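Local structure of putative peptide ABC-transport system periplasmic peptide-binding protein (4OEV) at residues Ile100-Glu105 against His393-Phe398; Phe104-Ser109 against Lys124-Phe129. The protein binds nickel(II) outside the cytoplasm and probably hands it to an ABC-type importer. One frame throughout, in Å; residues are numbered along the deposited sequence.

Interaction 1 (Ile100-Glu105 against His393-Phe398); sequences IYVNFE and HTFRVF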
loop_
_atom_site.group_PDB
_atom_site.type_symbol
_atom_site.label_atom_id
_atom_site.label_comp_id
_atom_site.label_asym_id
_atom_site.label_seq_id
_atom_site.Cartn_x
_atom_site.Cartn_y
_atom_site.Cartn_z
ATOM N N ILE A 100 8.789 8.208 3.315
ATOM C CA ILE A 100 9.483 7.609 2.172
ATOM C C ILE A 100 10.997 7.834 2.298
ATOM O O ILE A 100 11.738 7.649 1.344
ATOM C CB ILE A 100 8.959 8.182 0.815
ATOM C CG1 ILE A 100 9.108 9.695 0.784
ATOM C CG2 ILE A 100 7.488 7.809 0.615
ATOM C CD1 ILE A 100 8.427 10.348 -0.404
ATOM N N TYR A 101 11.446 8.127 3.524
ATOM C CA TYR A 101 12.877 8.295 3.803
ATOM C C TYR A 101 13.757 7.190 3.152
ATOM O O TYR A 101 14.775 7.460 2.527
ATOM C CB TYR A 101 13.091 8.357 5.322
ATOM C CG TYR A 101 14.566 8.362 5.703
ATOM C CD1 TYR A 101 15.191 7.227 6.229
ATOM C CD2 TYR A 101 15.343 9.499 5.502
ATOM C CE1 TYR A 101 16.579 7.260 6.547
ATOM C CE2 TYR A 101 16.690 9.525 5.810
ATOM C CZ TYR A 101 17.295 8.414 6.347
ATOM O OH TYR A 101 18.631 8.470 6.621
ATOM N N VAL A 102 13.320 5.938 3.269
ATOM C CA VAL A 102 14.123 4.796 2.821
ATOM C C VAL A 102 14.205 4.727 1.291
ATOM O O VAL A 102 15.023 3.978 0.745
ATOM C CB VAL A 102 13.560 3.441 3.405
ATOM C CG1 VAL A 102 13.702 3.428 4.918
ATOM C CG2 VAL A 102 12.091 3.258 2.968
ATOM N N ASN A 103 13.368 5.510 0.585
ATOM C CA ASN A 103 13.403 5.537 -0.862
ATOM C C ASN A 103 14.447 6.557 -1.333
ATOM O O ASN A 103 14.777 6.590 -2.544
ATOM C CB ASN A 103 12.043 5.886 -1.499
ATOM C CG ASN A 103 10.983 4.820 -1.218
ATOM O OD1 ASN A 103 11.205 3.923 -0.433
ATOM N ND2 ASN A 103 9.858 4.909 -1.901
ATOM N N PHE A 104 14.869 7.433 -0.420
ATOM C CA PHE A 104 15.832 8.511 -0.788
ATOM C C PHE A 104 17.103 8.610 0.031
ATOM O O PHE A 104 17.946 9.469 -0.269
ATOM C CB PHE A 104 15.107 9.858 -0.741
ATOM C CG PHE A 104 13.989 9.942 -1.723
ATOM C CD1 PHE A 104 12.740 9.396 -1.417
ATOM C CD2 PHE A 104 14.181 10.490 -2.978
ATOM C CE1 PHE A 104 11.708 9.423 -2.345
ATOM C CE2 PHE A 104 13.132 10.544 -3.909
ATOM C CZ PHE A 104 11.900 10.005 -3.596
ATOM N N GLU A 105 17.277 7.735 1.032
ATOM C CA GLU A 105 18.456 7.777 1.913
ATOM C C GLU A 105 19.738 7.515 1.158
ATOM O O GLU A 105 20.837 7.872 1.602
ATOM C CB GLU A 105 18.343 6.744 3.055
ATOM C CG GLU A 105 18.228 5.293 2.530
ATOM C CD GLU A 105 18.100 4.268 3.651
ATOM O OE1 GLU A 105 18.448 4.658 4.790
ATOM O OE2 GLU A 105 17.574 3.128 3.415
ATOM N N HIS A 393 6.842 -2.340 -0.867
ATOM C CA HIS A 393 6.118 -2.853 0.305
ATOM C C HIS A 393 6.857 -4.056 0.913
ATOM O O HIS A 393 6.274 -4.920 1.541
ATOM C CB HIS A 393 4.665 -3.199 -0.059
ATOM C CG HIS A 393 3.808 -1.980 -0.230
ATOM N ND1 HIS A 393 2.454 -1.964 0.027
ATOM C CD2 HIS A 393 4.139 -0.708 -0.575
ATOM C CE1 HIS A 393 1.976 -0.755 -0.212
ATOM N NE2 HIS A 393 2.984 0.039 -0.543
ATOM N N THR A 394 8.169 -4.105 0.770
ATOM C CA THR A 394 8.839 -5.176 1.478
ATOM C C THR A 394 9.820 -4.626 2.453
ATOM O O THR A 394 9.875 -5.107 3.600
ATOM C CB THR A 394 9.578 -6.211 0.536
ATOM O OG1 THR A 394 10.498 -5.517 -0.305
ATOM C CG2 THR A 394 8.610 -7.013 -0.336
ATOM N N PHE A 395 10.592 -3.600 2.056
ATOM C CA PHE A 395 11.576 -3.091 2.985
ATOM C C PHE A 395 10.947 -2.500 4.284
ATOM O O PHE A 395 11.324 -2.897 5.427
ATOM C CB PHE A 395 12.481 -2.049 2.300
ATOM C CG PHE A 395 13.765 -1.740 3.082
ATOM C CD1 PHE A 395 14.872 -2.543 2.933
ATOM C CD2 PHE A 395 13.822 -0.664 3.982
ATOM C CE1 PHE A 395 16.089 -2.257 3.655
ATOM C CE2 PHE A 395 15.009 -0.381 4.732
ATOM C CZ PHE A 395 16.129 -1.181 4.565
ATOM N N ARG A 396 9.975 -1.615 4.160
ATOM C CA ARG A 396 9.415 -1.013 5.390
ATOM C C ARG A 396 8.583 -2.038 6.163
ATOM O O ARG A 396 8.224 -1.773 7.323
ATOM C CB ARG A 396 8.506 0.188 5.077
ATOM C CG ARG A 396 9.347 1.444 4.737
ATOM C CD ARG A 396 8.500 2.554 4.086
ATOM N NE ARG A 396 8.202 2.193 2.700
ATOM C CZ ARG A 396 7.569 2.989 1.827
ATOM N NH1 ARG A 396 7.382 2.573 0.587
ATOM N NH2 ARG A 396 7.141 4.191 2.182
ATOM N N VAL A 397 8.249 -3.143 5.503
ATOM C CA VAL A 397 7.299 -4.119 6.153
ATOM C C VAL A 397 7.993 -5.243 6.950
ATOM O O VAL A 397 7.507 -5.626 8.033
ATOM C CB VAL A 397 6.367 -4.727 5.089
ATOM C CG1 VAL A 397 5.459 -5.922 5.660
ATOM C CG2 VAL A 397 5.469 -3.670 4.520
ATOM N N PHE A 398 9.107 -5.763 6.422
ATOM C CA PHE A 398 9.777 -6.975 6.955
ATOM C C PHE A 398 11.149 -6.700 7.538
ATOM O O PHE A 398 11.668 -7.498 8.306
ATOM C CB PHE A 398 9.942 -8.019 5.838
ATOM C CG PHE A 398 8.595 -8.460 5.234
ATOM C CD1 PHE A 398 7.732 -9.247 5.974
ATOM C CD2 PHE A 398 8.220 -8.059 3.959
ATOM C CE1 PHE A 398 6.484 -9.633 5.440
ATOM C CE2 PHE A 398 6.990 -8.429 3.421
ATOM C CZ PHE A 398 6.124 -9.232 4.163
#

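Interaction 2 (Phe104-Ser109 against Lys124-Phe129); sequences FEDIKS and KPYPAF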
loop_
_atom_site.group_PDB
_atom_site.type_symbol
_atom_site.label_atom_id
_atom_site.label_comp_id
_atom_site.label_asym_id
_atom_site.label_seq_id
_atom_site.Cartn_x
_atom_site.Cartn_y
_atom_site.Cartn_z
ATOM N N PHE A 104 14.869 7.433 -0.420
ATOM C CA PHE A 104 15.832 8.511 -0.788
ATOM C C PHE A 104 17.103 8.610 0.031
ATOM O O PHE A 104 17.946 9.469 -0.269
ATOM C CB PHE A 104 15.107 9.858 -0.741
ATOM C CG PHE A 104 13.989 9.942 -1.723
ATOM C CD1 PHE A 104 12.740 9.396 -1.417
ATOM C CD2 PHE A 104 14.181 10.490 -2.978
ATOM C CE1 PHE A 104 11.708 9.423 -2.345
ATOM C CE2 PHE A 104 13.132 10.544 -3.909
ATOM C CZ PHE A 104 11.900 10.005 -3.596
ATOM N N GLU A 105 17.277 7.735 1.032
ATOM C CA GLU A 105 18.456 7.777 1.913
ATOM C C GLU A 105 19.738 7.515 1.158
ATOM O O GLU A 105 20.837 7.872 1.602
ATOM C CB GLU A 105 18.343 6.744 3.055
ATOM C CG GLU A 105 18.228 5.293 2.530
ATOM C CD GLU A 105 18.100 4.268 3.651
ATOM O OE1 GLU A 105 18.448 4.658 4.790
ATOM O OE2 GLU A 105 17.574 3.128 3.415
ATOM N N ASP A 106 19.602 6.867 0.016
ATOM C CA ASP A 106 20.746 6.444 -0.746
ATOM C C ASP A 106 21.287 7.514 -1.721
ATOM O O ASP A 106 22.226 7.264 -2.485
ATOM C CB ASP A 106 20.366 5.200 -1.506
ATOM C CG ASP A 106 21.521 4.625 -2.264
ATOM O OD1 ASP A 106 22.631 4.557 -1.689
ATOM O OD2 ASP A 106 21.333 4.365 -3.470
ATOM N N ILE A 107 20.726 8.713 -1.655
ATOM C CA ILE A 107 21.179 9.817 -2.502
ATOM C C ILE A 107 22.346 10.523 -1.847
ATOM O O ILE A 107 22.226 11.007 -0.714
ATOM C CB ILE A 107 20.058 10.801 -2.732
ATOM C CG1 ILE A 107 18.986 10.104 -3.538
ATOM C CG2 ILE A 107 20.591 12.088 -3.485
ATOM C CD1 ILE A 107 17.717 10.755 -3.433
ATOM N N LYS A 108 23.482 10.562 -2.537
ATOM C CA LYS A 108 24.642 11.224 -1.997
ATOM C C LYS A 108 24.644 12.728 -2.275
ATOM O O LYS A 108 24.909 13.520 -1.371
ATOM C CB LYS A 108 25.903 10.601 -2.558
ATOM C CG LYS A 108 27.193 11.267 -2.037
ATOM C CD LYS A 108 28.354 10.495 -2.532
ATOM C CE LYS A 108 29.646 11.121 -2.022
ATOM N NZ LYS A 108 30.800 10.254 -2.358
ATOM N N SER A 109 24.336 13.111 -3.519
ATOM C CA SER A 109 24.325 14.506 -3.933
ATOM C C SER A 109 23.339 14.739 -5.073
ATOM O O SER A 109 23.122 13.842 -5.914
ATOM C CB SER A 109 25.717 14.946 -4.402
ATOM O OG SER A 109 26.084 14.168 -5.535
ATOM N N LYS A 124 25.212 3.899 -3.546
ATOM C CA LYS A 124 25.215 2.556 -4.101
ATOM C C LYS A 124 24.012 2.457 -5.046
ATOM O O LYS A 124 23.111 3.291 -4.984
ATOM C CB LYS A 124 25.184 1.513 -2.972
ATOM C CG LYS A 124 24.203 1.803 -1.886
ATOM C CD LYS A 124 24.477 0.975 -0.645
ATOM C CE LYS A 124 24.527 1.867 0.589
ATOM N NZ LYS A 124 24.019 1.165 1.829
ATOM N N PRO A 125 23.983 1.446 -5.929
ATOM C CA PRO A 125 22.861 1.430 -6.887
ATOM C C PRO A 125 21.516 1.286 -6.172
ATOM O O PRO A 125 21.466 0.642 -5.123
ATOM C CB PRO A 125 23.151 0.193 -7.759
ATOM C CG PRO A 125 24.626 -0.143 -7.503
ATOM C CD PRO A 125 24.892 0.294 -6.101
ATOM N N TYR A 126 20.453 1.863 -6.744
ATOM C CA TYR A 126 19.098 1.716 -6.224
ATOM C C TYR A 126 18.190 1.767 -7.424
ATOM O O TYR A 126 17.655 2.826 -7.752
ATOM C CB TYR A 126 18.753 2.821 -5.205
ATOM C CG TYR A 126 17.410 2.640 -4.538
ATOM C CD1 TYR A 126 17.108 1.476 -3.799
ATOM C CD2 TYR A 126 16.435 3.623 -4.645
ATOM C CE1 TYR A 126 15.860 1.314 -3.229
ATOM C CE2 TYR A 126 15.228 3.483 -4.076
ATOM C CZ TYR A 126 14.925 2.326 -3.347
ATOM O OH TYR A 126 13.680 2.199 -2.790
ATOM N N PRO A 127 18.071 0.635 -8.135
ATOM C CA PRO A 127 17.308 0.586 -9.388
ATOM C C PRO A 127 15.866 1.062 -9.193
ATOM O O PRO A 127 15.282 1.623 -10.125
ATOM C CB PRO A 127 17.306 -0.903 -9.749
ATOM C CG PRO A 127 18.341 -1.544 -8.912
ATOM C CD PRO A 127 18.584 -0.688 -7.736
ATOM N N ALA A 128 15.329 0.908 -7.987
ATOM C CA ALA A 128 13.956 1.333 -7.722
ATOM C C ALA A 128 13.792 2.857 -7.790
ATOM O O ALA A 128 12.682 3.372 -7.671
ATOM C CB ALA A 128 13.495 0.822 -6.375
ATOM N N PHE A 129 14.892 3.588 -8.005
ATOM C CA PHE A 129 14.857 5.036 -7.891
ATOM C C PHE A 129 13.861 5.730 -8.846
ATOM O O PHE A 129 13.240 6.725 -8.474
ATOM C CB PHE A 129 16.281 5.625 -8.174
ATOM C CG PHE A 129 16.445 7.054 -7.773
ATOM C CD1 PHE A 129 15.878 7.530 -6.600
ATOM C CD2 PHE A 129 17.269 7.935 -8.543
ATOM C CE1 PHE A 129 16.030 8.849 -6.210
ATOM C CE2 PHE A 129 17.438 9.247 -8.156
ATOM C CZ PHE A 129 16.839 9.725 -6.993
#

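Interaction 1 (Ile100-Glu105 against His393-Phe398)
The short, weakly bonded helical turn 101-104 faces the one-turn helix 395-398 with their backbones well separated, V102 CA and R396 CA lying 7.9 Å apart, so that side chains do nearly all the spanning. This is a buried contact between two helical turns in a family 5 bacterial solute-binding protein, joining segments that stand 288 residues apart in the chain. V102 is the wedge, and its beta-branched shape suits the task because each methyl finds a different neighbour. CG1 approaches the F395 ring obliquely, 4.0 Å from CE2, while CG2 lies against the aliphatic part of R396, 3.7 Å from CG. F395 presents its ring because CG stands anti to the backbone N (chi1 -165°). The ring also forms a cation-pi contact with R429, an arginine that in addition bonds V102 O and pairs with E105, and so serves both segments.

R396 suits a mixed environment: two methylenes, CG and CD, for the valine and a guanidinium for polar groups. A bend at chi3 (-75°) turns the guanidinium away from the line of the chain. Its charge is buried but not without partners, since NH2 bonds S99 O, NH1 bonds F392 O and W411 adds a cation-pi contact. I100 runs alongside, its CG2 methyl 4.0 Å from R396 NH2. The amide of N103, its plane turned 72° from the guanidinium, brings OD1 over one face, offset toward the rim, and 4.2 Å from R396 NH1.

Interaction 2 (Phe104-Ser109 against Lys124-Phe129)
The ring of F129 receives F104 at its edge, near the ring plane, with F104 CD2 4.1 Å from F129 CE1; the two side chains cross at about a right angle. I107 comes to the same end of the ring obliquely, its CD1 methyl 3.8 Å from F129 CE1. Y63 adds an edge-to-face contact with F129, and F91 meets the ring of F104, so the phenylalanines belong to a larger aromatic cluster. Y126 carries the A128 CB methyl over one face, offset toward the rim. Its hydroxyl bonds D391, which suits a tyrosine here: an apolar ring with a polar tip.

The polar half of the contact is the carboxylate of D106, whose plane stands 75° from the Y126 ring. With CG anti to the backbone N (chi1 -176°), the group reaches across to the start of 124-129. There OD1 accepts the N-H of K124 through its syn lone pair, at 3.2 Å from K124 N with a moderately bent angle of 144°. OD2 lies 2.6 Å from K124 O, so close for two oxygens that the acid probably holds a proton and donates it. K124 folds its own chain beside the acid, CG coming to 3.2 Å from D106 OD1, while NZ stays 5.1 Å from D106 OD1, not in contact, though its positive charge may still influence the acid.

Backbone bonds from D106 to F123, and from K108 and S109 to T121, continue the pairing of strands 107-114 and 117-122. Thus the aspartate bridges the open end of an antiparallel beta hairpin, and K108 and S109, both opposite T121, form a classic beta bulge there.

Overall arrangement
From the N terminus the chain enters helix 101-104 and passes through a type I turn, F104 to I107, into strand 107-114, so the two interactions begin in one continuous stretch and share F104 and E105. Interaction 2 closes the short loop: the hairpin of strands 107-114 and 117-122 returns the chain to 124-129 beside its starting point. Interaction 1 closes a far longer one, through most of the protein to helix 395-398, and the hairpin loop falls within that span. The two touch where N103 O lies 3.5 Å from Y126 CE2. Together they join the edge of the four-stranded antiparallel sheet, by way of helix 101-104, to the region around helices 395-398 and 419-429.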